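Local coordinates for beta-galactosidase/beta-glucuronidase (Faecalibacterium prausnitzii L2-6, PDB 6MVF), which binds flavin mononucleotide and probably hydrolyses beta-glucuronides as a glycoside hydrolase family 2 enzyme of a human gut bacterium, at residues D304-G309 / K549-K554; G491-H496 / R561-D566; S567-Q572 / D578-I583. One frame throughout, in Å; residues are numbered along the deposited sequence.

Contact 1: residues D304-G309 / K549-K554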
loop_
_atom_site.group_PDB
_atom_site.type_symbol
_atom_site.label_atom_id
_atom_site.label_comp_id
_atom_site.label_asym_id
_atom_site.label_seq_id
_atom_site.Cartn_x
_atom_site.Cartn_y
_atom_site.Cartn_z
ATOM N N ASP A 304 -19.115 -12.146 -17.065
ATOM C CA ASP A 304 -18.010 -12.955 -17.544
ATOM C C ASP A 304 -16.930 -12.064 -18.150
ATOM O O ASP A 304 -17.134 -10.871 -18.374
ATOM C CB ASP A 304 -18.494 -14.023 -18.549
ATOM C CG ASP A 304 -19.166 -13.433 -19.810
ATOM O OD1 ASP A 304 -19.386 -12.203 -19.898
ATOM O OD2 ASP A 304 -19.475 -14.223 -20.727
ATOM N N LYS A 305 -15.760 -12.657 -18.402
ATOM C CA LYS A 305 -14.624 -11.924 -18.959
ATOM C C LYS A 305 -13.749 -12.898 -19.729
ATOM O O LYS A 305 -13.725 -14.089 -19.414
ATOM C CB LYS A 305 -13.824 -11.240 -17.856
ATOM C CG LYS A 305 -12.984 -10.077 -18.295
ATOM C CD LYS A 305 -12.413 -9.367 -17.052
ATOM C CE LYS A 305 -11.466 -8.258 -17.438
ATOM N NZ LYS A 305 -11.085 -7.399 -16.286
ATOM N N LEU A 306 -13.023 -12.382 -20.734
ATOM C CA LEU A 306 -12.286 -13.200 -21.697
ATOM C C LEU A 306 -11.452 -14.306 -21.057
ATOM O O LEU A 306 -10.452 -14.030 -20.388
ATOM C CB LEU A 306 -11.372 -12.336 -22.565
ATOM C CG LEU A 306 -10.686 -13.113 -23.706
ATOM C CD1 LEU A 306 -11.704 -13.615 -24.703
ATOM C CD2 LEU A 306 -9.647 -12.277 -24.426
ATOM N N TYR A 307 -11.872 -15.559 -21.285
ATOM C CA TYR A 307 -11.244 -16.804 -20.822
ATOM C C TYR A 307 -11.115 -16.882 -19.309
ATOM O O TYR A 307 -10.306 -17.650 -18.790
ATOM C CB TYR A 307 -9.891 -17.044 -21.505
ATOM C CG TYR A 307 -10.046 -17.062 -23.005
ATOM C CD1 TYR A 307 -11.055 -17.805 -23.601
ATOM C CD2 TYR A 307 -9.231 -16.282 -23.821
ATOM C CE1 TYR A 307 -11.226 -17.802 -24.966
ATOM C CE2 TYR A 307 -9.383 -16.275 -25.182
ATOM C CZ TYR A 307 -10.390 -17.032 -25.759
ATOM O OH TYR A 307 -10.557 -17.021 -27.138
ATOM N N LYS A 308 -11.931 -16.140 -18.580
ATOM C CA LYS A 308 -12.105 -16.355 -17.153
ATOM C C LYS A 308 -13.447 -16.983 -16.831
ATOM O O LYS A 308 -13.723 -17.235 -15.646
ATOM C CB LYS A 308 -12.006 -15.037 -16.378
ATOM C CG LYS A 308 -10.652 -14.483 -16.173
ATOM C CD LYS A 308 -10.821 -13.167 -15.467
ATOM C CE LYS A 308 -9.488 -12.578 -15.091
ATOM N NZ LYS A 308 -9.602 -11.847 -13.793
ATOM N N GLY A 309 -14.301 -17.197 -17.837
ATOM C CA GLY A 309 -15.684 -17.562 -17.563
ATOM C C GLY A 309 -16.351 -16.475 -16.752
ATOM O O GLY A 309 -16.133 -15.279 -16.984
ATOM N N LYS A 549 -17.251 -17.448 -33.482
ATOM C CA LYS A 549 -17.982 -18.459 -32.738
ATOM C C LYS A 549 -17.889 -18.175 -31.244
ATOM O O LYS A 549 -16.882 -17.652 -30.763
ATOM C CB LYS A 549 -17.431 -19.857 -33.029
ATOM C CG LYS A 549 -17.601 -20.310 -34.446
ATOM C CD LYS A 549 -16.475 -21.230 -34.841
ATOM C CE LYS A 549 -16.955 -22.270 -35.814
ATOM N NZ LYS A 549 -18.048 -23.043 -35.175
ATOM N N GLY A 550 -18.951 -18.524 -30.516
ATOM C CA GLY A 550 -18.950 -18.516 -29.065
ATOM C C GLY A 550 -19.373 -17.230 -28.378
ATOM O O GLY A 550 -19.248 -17.136 -27.148
ATOM N N ARG A 551 -19.888 -16.244 -29.112
ATOM C CA ARG A 551 -19.986 -14.903 -28.559
ATOM C C ARG A 551 -21.281 -14.221 -28.961
ATOM O O ARG A 551 -21.762 -14.379 -30.086
ATOM C CB ARG A 551 -18.814 -14.015 -29.025
ATOM C CG ARG A 551 -17.432 -14.605 -28.791
ATOM C CD ARG A 551 -17.092 -14.619 -27.336
ATOM N NE ARG A 551 -15.833 -15.323 -27.119
ATOM C CZ ARG A 551 -14.624 -14.828 -27.372
ATOM N NH1 ARG A 551 -14.482 -13.601 -27.851
ATOM N NH2 ARG A 551 -13.552 -15.574 -27.150
ATOM N N ASN A 552 -21.815 -13.434 -28.039
ATOM C CA ASN A 552 -22.668 -12.310 -28.392
ATOM C C ASN A 552 -21.781 -11.068 -28.505
ATOM O O ASN A 552 -21.081 -10.710 -27.550
ATOM C CB ASN A 552 -23.768 -12.130 -27.353
ATOM C CG ASN A 552 -24.805 -11.103 -27.771
ATOM O OD1 ASN A 552 -24.492 -9.932 -27.939
ATOM N ND2 ASN A 552 -26.057 -11.538 -27.918
ATOM N N ASN A 553 -21.767 -10.445 -29.680
ATOM C CA ASN A 553 -20.893 -9.314 -29.957
ATOM C C ASN A 553 -21.674 -8.012 -30.117
ATOM O O ASN A 553 -21.322 -7.144 -30.923
ATOM C CB ASN A 553 -20.028 -9.583 -31.188
ATOM C CG ASN A 553 -18.894 -10.575 -30.906
ATOM O OD1 ASN A 553 -18.083 -10.392 -29.983
ATOM N ND2 ASN A 553 -18.844 -11.635 -31.698
ATOM N N LYS A 554 -22.734 -7.855 -29.323
ATOM C CA LYS A 554 -23.517 -6.630 -29.279
ATOM C C LYS A 554 -22.960 -5.630 -28.270
ATOM O O LYS A 554 -23.663 -4.674 -27.909
ATOM C CB LYS A 554 -24.992 -6.938 -28.969
ATOM C CG LYS A 554 -25.639 -7.902 -29.937
ATOM C CD LYS A 554 -27.166 -7.777 -29.963
ATOM C CE LYS A 554 -27.806 -8.845 -30.876
ATOM N NZ LYS A 554 -27.699 -10.237 -30.291
#

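Contact 2: residues G491-H496 / R561-D566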
loop_
_atom_site.group_PDB
_atom_site.type_symbol
_atom_site.label_atom_id
_atom_site.label_comp_id
_atom_site.label_asym_id
_atom_site.label_seq_id
_atom_site.Cartn_x
_atom_site.Cartn_y
_atom_site.Cartn_z
ATOM N N GLY A 491 -21.687 -5.795 -33.604
ATOM C CA GLY A 491 -20.565 -5.078 -34.162
ATOM C C GLY A 491 -19.306 -5.901 -33.953
ATOM O O GLY A 491 -18.913 -6.201 -32.818
ATOM N N ILE A 492 -18.684 -6.302 -35.053
ATOM C CA ILE A 492 -17.461 -7.087 -35.028
ATOM C C ILE A 492 -16.396 -6.216 -35.681
ATOM O O ILE A 492 -16.527 -5.855 -36.854
ATOM C CB ILE A 492 -17.667 -8.438 -35.726
ATOM C CG1 ILE A 492 -18.774 -9.188 -34.960
ATOM C CG2 ILE A 492 -16.385 -9.235 -35.776
ATOM C CD1 ILE A 492 -19.061 -10.592 -35.413
ATOM N N ILE A 493 -15.380 -5.808 -34.911
ATOM C CA ILE A 493 -14.651 -4.592 -35.293
ATOM C C ILE A 493 -13.559 -4.831 -36.338
ATOM O O ILE A 493 -12.851 -3.894 -36.717
ATOM C CB ILE A 493 -14.062 -3.852 -34.070
ATOM C CG1 ILE A 493 -13.209 -4.761 -33.184
ATOM C CG2 ILE A 493 -15.148 -3.212 -33.256
ATOM C CD1 ILE A 493 -12.711 -4.080 -31.929
ATOM N N ASN A 494 -13.427 -6.049 -36.851
ATOM C CA ASN A 494 -12.610 -6.215 -38.050
ATOM C C ASN A 494 -13.387 -6.031 -39.363
ATOM O O ASN A 494 -12.740 -5.839 -40.404
ATOM C CB ASN A 494 -11.907 -7.581 -38.044
ATOM C CG ASN A 494 -12.874 -8.739 -38.105
ATOM O OD1 ASN A 494 -13.481 -9.094 -37.103
ATOM N ND2 ASN A 494 -13.021 -9.342 -39.288
ATOM N N TRP A 495 -14.742 -6.058 -39.350
ATOM C CA TRP A 495 -15.548 -5.779 -40.546
ATOM C C TRP A 495 -15.850 -4.287 -40.653
ATOM O O TRP A 495 -16.241 -3.655 -39.665
ATOM C CB TRP A 495 -16.871 -6.555 -40.544
ATOM C CG TRP A 495 -16.769 -8.002 -40.210
ATOM C CD1 TRP A 495 -17.489 -8.668 -39.262
ATOM C CD2 TRP A 495 -15.901 -8.978 -40.813
ATOM N NE1 TRP A 495 -17.117 -10.000 -39.230
ATOM C CE2 TRP A 495 -16.145 -10.211 -40.170
ATOM C CE3 TRP A 495 -14.942 -8.926 -41.830
ATOM C CZ2 TRP A 495 -15.471 -11.372 -40.506
ATOM C CZ3 TRP A 495 -14.266 -10.077 -42.159
ATOM C CH2 TRP A 495 -14.530 -11.284 -41.506
ATOM N N HIS A 496 -15.691 -3.732 -41.859
ATOM C CA HIS A 496 -15.932 -2.312 -42.112
ATOM C C HIS A 496 -16.498 -2.093 -43.508
ATOM O O HIS A 496 -15.957 -2.609 -44.492
ATOM C CB HIS A 496 -14.651 -1.499 -41.942
ATOM C CG HIS A 496 -14.083 -1.602 -40.570
ATOM N ND1 HIS A 496 -14.652 -0.970 -39.489
ATOM C CD2 HIS A 496 -13.042 -2.317 -40.090
ATOM C CE1 HIS A 496 -13.969 -1.270 -38.400
ATOM N NE2 HIS A 496 -12.988 -2.089 -38.738
ATOM N N ARG A 561 -12.515 -6.208 -22.039
ATOM C CA ARG A 561 -12.634 -4.863 -21.477
ATOM C C ARG A 561 -11.625 -3.884 -22.046
ATOM O O ARG A 561 -11.487 -2.789 -21.514
ATOM C CB ARG A 561 -12.526 -4.863 -19.942
ATOM C CG ARG A 561 -13.861 -5.068 -19.221
ATOM C CD ARG A 561 -14.583 -6.348 -19.681
ATOM N NE ARG A 561 -15.710 -6.737 -18.835
ATOM C CZ ARG A 561 -16.553 -7.728 -19.127
ATOM N NH1 ARG A 561 -16.397 -8.432 -20.244
ATOM N NH2 ARG A 561 -17.560 -8.017 -18.305
ATOM N N LYS A 562 -10.929 -4.236 -23.125
ATOM C CA LYS A 562 -9.831 -3.415 -23.625
ATOM C C LYS A 562 -10.243 -2.392 -24.683
ATOM O O LYS A 562 -9.683 -1.291 -24.714
ATOM C CB LYS A 562 -8.729 -4.312 -24.196
ATOM C CG LYS A 562 -7.966 -5.078 -23.151
ATOM C CD LYS A 562 -6.641 -5.597 -23.693
ATOM C CE LYS A 562 -5.815 -6.182 -22.567
ATOM N NZ LYS A 562 -5.710 -5.211 -21.443
ATOM N N THR A 563 -11.193 -2.724 -25.564
ATOM C CA THR A 563 -11.443 -1.944 -26.772
ATOM C C THR A 563 -12.871 -1.416 -26.763
ATOM O O THR A 563 -13.832 -2.190 -26.826
ATOM C CB THR A 563 -11.170 -2.768 -28.039
ATOM O OG1 THR A 563 -9.821 -3.228 -28.023
ATOM C CG2 THR A 563 -11.346 -1.927 -29.286
ATOM N N ARG A 564 -12.991 -0.097 -26.701
ATOM C CA ARG A 564 -14.261 0.590 -26.819
ATOM C C ARG A 564 -14.629 0.713 -28.291
ATOM O O ARG A 564 -13.882 1.312 -29.083
ATOM C CB ARG A 564 -14.159 1.962 -26.173
ATOM C CG ARG A 564 -13.924 1.910 -24.674
ATOM C CD ARG A 564 -13.186 3.153 -24.194
ATOM N NE ARG A 564 -13.064 3.180 -22.742
ATOM C CZ ARG A 564 -12.237 2.394 -22.053
ATOM N NH1 ARG A 564 -11.452 1.524 -22.694
ATOM N NH2 ARG A 564 -12.205 2.467 -20.721
ATOM N N LYS A 565 -15.776 0.144 -28.662
ATOM C CA LYS A 565 -16.211 0.265 -30.036
ATOM C C LYS A 565 -16.704 1.685 -30.295
ATOM O O LYS A 565 -16.868 2.493 -29.379
ATOM C CB LYS A 565 -17.290 -0.766 -30.337
ATOM C CG LYS A 565 -16.856 -2.186 -30.069
ATOM C CD LYS A 565 -17.992 -3.129 -30.326
ATOM C CE LYS A 565 -17.677 -4.483 -29.776
ATOM N NZ LYS A 565 -18.896 -5.331 -29.865
ATOM N N ASP A 566 -16.930 2.002 -31.569
ATOM C CA ASP A 566 -17.370 3.356 -31.893
ATOM C C ASP A 566 -18.746 3.648 -31.296
ATOM O O ASP A 566 -19.057 4.804 -30.990
ATOM C CB ASP A 566 -17.353 3.567 -33.415
ATOM C CG ASP A 566 -15.917 3.775 -33.985
ATOM O OD1 ASP A 566 -14.929 3.983 -33.217
ATOM O OD2 ASP A 566 -15.787 3.729 -35.231
#

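Contact 3: residues S567-Q572 / D578-I583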
loop_
_atom_site.group_PDB
_atom_site.type_symbol
_atom_site.label_atom_id
_atom_site.label_comp_id
_atom_site.label_asym_id
_atom_site.label_seq_id
_atom_site.Cartn_x
_atom_site.Cartn_y
_atom_site.Cartn_z
ATOM N N SER A 567 -19.564 2.607 -31.093
ATOM C CA SER A 567 -20.863 2.773 -30.444
ATOM C C SER A 567 -20.722 3.303 -29.034
ATOM O O SER A 567 -21.619 3.998 -28.544
ATOM C CB SER A 567 -21.615 1.441 -30.392
ATOM O OG SER A 567 -22.129 1.101 -31.656
ATOM N N PHE A 568 -19.639 2.923 -28.349
ATOM C CA PHE A 568 -19.386 3.416 -27.004
ATOM C C PHE A 568 -19.342 4.942 -26.980
ATOM O O PHE A 568 -19.957 5.575 -26.116
ATOM C CB PHE A 568 -18.086 2.801 -26.501
ATOM C CG PHE A 568 -17.552 3.413 -25.242
ATOM C CD1 PHE A 568 -16.788 4.586 -25.286
ATOM C CD2 PHE A 568 -17.771 2.790 -24.014
ATOM C CE1 PHE A 568 -16.297 5.135 -24.126
ATOM C CE2 PHE A 568 -17.266 3.328 -22.848
ATOM C CZ PHE A 568 -16.533 4.499 -22.895
ATOM N N TYR A 569 -18.643 5.551 -27.943
ATOM C CA TYR A 569 -18.449 6.997 -27.956
ATOM C C TYR A 569 -19.685 7.756 -28.412
ATOM O O TYR A 569 -19.813 8.942 -28.093
ATOM C CB TYR A 569 -17.245 7.355 -28.839
ATOM C CG TYR A 569 -15.939 6.828 -28.275
ATOM C CD1 TYR A 569 -15.246 7.533 -27.284
ATOM C CD2 TYR A 569 -15.415 5.613 -28.701
ATOM C CE1 TYR A 569 -14.052 7.048 -26.752
ATOM C CE2 TYR A 569 -14.220 5.107 -28.167
ATOM C CZ TYR A 569 -13.552 5.830 -27.197
ATOM O OH TYR A 569 -12.393 5.338 -26.671
ATOM N N VAL A 570 -20.595 7.110 -29.149
ATOM C CA VAL A 570 -21.923 7.684 -29.345
ATOM C C VAL A 570 -22.567 7.982 -27.992
ATOM O O VAL A 570 -22.971 9.114 -27.705
ATOM C CB VAL A 570 -22.810 6.740 -30.176
ATOM C CG1 VAL A 570 -24.283 7.213 -30.123
ATOM C CG2 VAL A 570 -22.298 6.618 -31.620
ATOM N N TYR A 571 -22.674 6.960 -27.141
ATOM C CA TYR A 571 -23.309 7.148 -25.845
ATOM C C TYR A 571 -22.512 8.088 -24.962
ATOM O O TYR A 571 -23.098 8.902 -24.241
ATOM C CB TYR A 571 -23.519 5.799 -25.166
ATOM C CG TYR A 571 -24.650 5.118 -25.846
ATOM C CD1 TYR A 571 -25.906 5.687 -25.843
ATOM C CD2 TYR A 571 -24.454 3.973 -26.577
ATOM C CE1 TYR A 571 -26.945 5.106 -26.496
ATOM C CE2 TYR A 571 -25.496 3.371 -27.235
ATOM C CZ TYR A 571 -26.741 3.937 -27.187
ATOM O OH TYR A 571 -27.789 3.339 -27.844
ATOM N N GLN A 572 -21.181 8.016 -25.022
ATOM C CA GLN A 572 -20.378 8.920 -24.214
ATOM C C GLN A 572 -20.672 10.366 -24.569
ATOM O O GLN A 572 -20.876 11.201 -23.680
ATOM C CB GLN A 572 -18.891 8.627 -24.372
ATOM C CG GLN A 572 -18.094 9.278 -23.264
ATOM C CD GLN A 572 -16.624 8.927 -23.301
ATOM O OE1 GLN A 572 -15.963 9.062 -24.337
ATOM N NE2 GLN A 572 -16.094 8.475 -22.152
ATOM N N ASP A 578 -17.916 15.129 -18.915
ATOM C CA ASP A 578 -16.535 15.525 -19.174
ATOM C C ASP A 578 -16.373 15.761 -20.674
ATOM O O ASP A 578 -16.854 14.948 -21.477
ATOM C CB ASP A 578 -15.540 14.463 -18.693
ATOM C CG ASP A 578 -15.380 14.423 -17.154
ATOM O OD1 ASP A 578 -16.020 15.228 -16.436
ATOM O OD2 ASP A 578 -14.599 13.568 -16.665
ATOM N N PRO A 579 -15.767 16.872 -21.090
ATOM C CA PRO A 579 -15.659 17.154 -22.530
ATOM C C PRO A 579 -14.873 16.073 -23.258
ATOM O O PRO A 579 -13.833 15.614 -22.785
ATOM C CB PRO A 579 -14.941 18.508 -22.578
ATOM C CG PRO A 579 -15.316 19.168 -21.301
ATOM C CD PRO A 579 -15.497 18.062 -20.263
ATOM N N MET A 580 -15.398 15.641 -24.407
ATOM C CA MET A 580 -14.753 14.599 -25.190
ATOM C C MET A 580 -15.014 14.851 -26.671
ATOM O O MET A 580 -15.991 15.504 -27.056
ATOM C CB MET A 580 -15.223 13.188 -24.763
ATOM C CG MET A 580 -16.752 12.948 -24.795
ATOM S SD MET A 580 -17.405 12.731 -26.477
ATOM C CE MET A 580 -16.800 11.110 -26.956
ATOM N N VAL A 581 -14.115 14.333 -27.499
ATOM C CA VAL A 581 -14.267 14.383 -28.948
ATOM C C VAL A 581 -13.590 13.145 -29.523
ATOM O O VAL A 581 -12.445 12.834 -29.176
ATOM C CB VAL A 581 -13.707 15.692 -29.549
ATOM C CG1 VAL A 581 -12.211 15.791 -29.374
ATOM C CG2 VAL A 581 -14.083 15.796 -31.021
ATOM N N HIS A 582 -14.312 12.429 -30.393
ATOM C CA HIS A 582 -13.905 11.106 -30.863
ATOM C C HIS A 582 -14.155 10.982 -32.354
ATOM O O HIS A 582 -15.292 11.164 -32.814
ATOM C CB HIS A 582 -14.650 9.995 -30.128
ATOM C CG HIS A 582 -14.219 8.620 -30.530
ATOM N ND1 HIS A 582 -14.847 7.902 -31.529
ATOM C CD2 HIS A 582 -13.221 7.831 -30.069
ATOM C CE1 HIS A 582 -14.258 6.729 -31.660
ATOM N NE2 HIS A 582 -13.272 6.659 -30.782
ATOM N N ILE A 583 -13.097 10.668 -33.096
ATOM C CA ILE A 583 -13.200 10.359 -34.515
ATOM C C ILE A 583 -13.477 8.867 -34.673
ATOM O O ILE A 583 -12.672 8.022 -34.256
ATOM C CB ILE A 583 -11.936 10.770 -35.284
ATOM C CG1 ILE A 583 -11.650 12.268 -35.093
ATOM C CG2 ILE A 583 -12.139 10.454 -36.764
ATOM C CD1 ILE A 583 -10.264 12.693 -35.509
#

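Contact 1: residues D304-G309 / K549-K554
The guanidinium of R551 meets the ends of L306 and Y307 in a small contact, 91 Å² in all, between a loop and a short strand of the TIM-barrel domain. Residues 304-309 belong to the loop between the first barrel strand, 292-300, and helix 314-327; residues 549-554 include the short strand 551-552, which pairs with strand 538-540. The backbones stay well apart, 10.5 Å between L306 CA and R551 CA, and the arginine spans the distance. Its chain bends at CB-CG (chi2 -71°), swinging the guanidinium across both partners at about a right angle. NH2 does most of the touching. It lies 3.6 Å from L306 CD1 and 3.3 Å from Y307 OH, the hydroxyl standing at the edge of the guanidinium near its plane. The tyrosine ring itself is turned steeply against that plane, by 71°, so the two flat groups do not stack. L306 CD1 also sits over one face of the Y307 ring, toward its rim, and so touches both the tyrosine ring and the arginine.

Both segments are shaped by local bonds. K305 N binds G309 O (3.0 Å) and K308 N binds K305 O (2.8 Å), a classic beta bulge that carries L306 and Y307 on its turn. On the other side, N552 OD1 accepts K554 N at 3.1 Å in an Asx turn.

The polar ends look outward to a second subunit. E265 of that subunit receives R551 NH2 in a salt bridge through one carboxylate oxygen and is hydrogen-bonded to Y307 OH through the other, while R551 NE donates to M60 O of the same chain. One carboxylate therefore draws arginine and tyrosine together, and its negative charge probably offsets the positive charge of the guanidinium in this partly buried subunit interface.

Contact 2: residues G491-H496 / R561-D566
I493 and K565 cross at about a right angle, and the two branches of the isoleucine divide the apolar part of the contact between them. CG2 rests on the aliphatic stem of the lysine, 3.8 Å from K565 CG. The other branch reaches back to T563, where I493 CD1 meets T563 CG2 at 3.7 Å, these two side chains crossing at a slant. With CG1 between the backbone N and the carbonyl carbon (chi1 53°), both branches face the other segment.

Beyond CG the lysine runs straight, which carries its ammonium past I493 to the backbone of G491. K565 NZ donates to G491 O over 3.1 Å, tilted 16° from the carbonyl plane. The same nitrogen forms a salt bridge with D537 and a hydrogen bond with G555 O, so the charge of this buried lysine is probably compensated. G491 O has a further donor, N264 of the second subunit, whose amide oxygen also takes I493 N.

A type I beta turn, I492 to W495, closed by W495 N to I492 O, presents the isoleucine. The arrangement joins two long loops of a TIM barrel, one following strand 482-487 and the other leading into helix 566-575.

Contact 3: residues S567-Q572 / D578-I583
Q572 NE2 donates to E326 O, near the end of helix 314-327, and its OE1 lies 3.4 Å from M580 CE. The methionine chain is bent at chi2 and chi3, and this curls the methyl back against helix 566-575. There CE also stands at the edge of the Y569 ring, near its plane, 3.9 Å from Y569 CD1.

The larger interaction is an offset stack of Y569 on H582. The planes are almost parallel, 8° apart, with centroids separated by 3.5 Å, and H582 CD2 lies over the middle of the tyrosine ring. The imidazole also covers the root of that side chain: Y569 CB sits 3.9 Å from its centroid, a CH-pi contact over the face. H582 holds its ring away from the backbone N (chi1 -177°), extended from the strand and flat on the tyrosine. F568 CD1 packs on the opposite face of Y569, so that ring is sandwiched between its helix neighbour and the histidine.

The helix thus packs against strand 581-583, an edge strand paired with 596-602, and the residue leading into it, and its other flank, through S567, V570 and Y571, meets helix 507-522.

In the fold
Contacts 1 and 2 adjoin: N553 O lies 3.0 Å from G491 N, probably a hydrogen bond, and D304 O packs near R561 NH2. Both tie loops of the barrel and both meet the second subunit, yet contact 2 is buried, whereas contacts 1 and 3 are partly buried. Arginine and tyrosine of contact 1 share a carboxylate of that subunit; in contact 2 a lysine bonds directly across the segments. Contact 3 touches no other chain and relies on stacked rings and a methionine methyl, joining the last barrel helix to the following beta domain. It borders contact 2, where D566 OD1 is 3.2 Å from H582 CE1, but stays about 7 Å, nearest atoms, from contact 1.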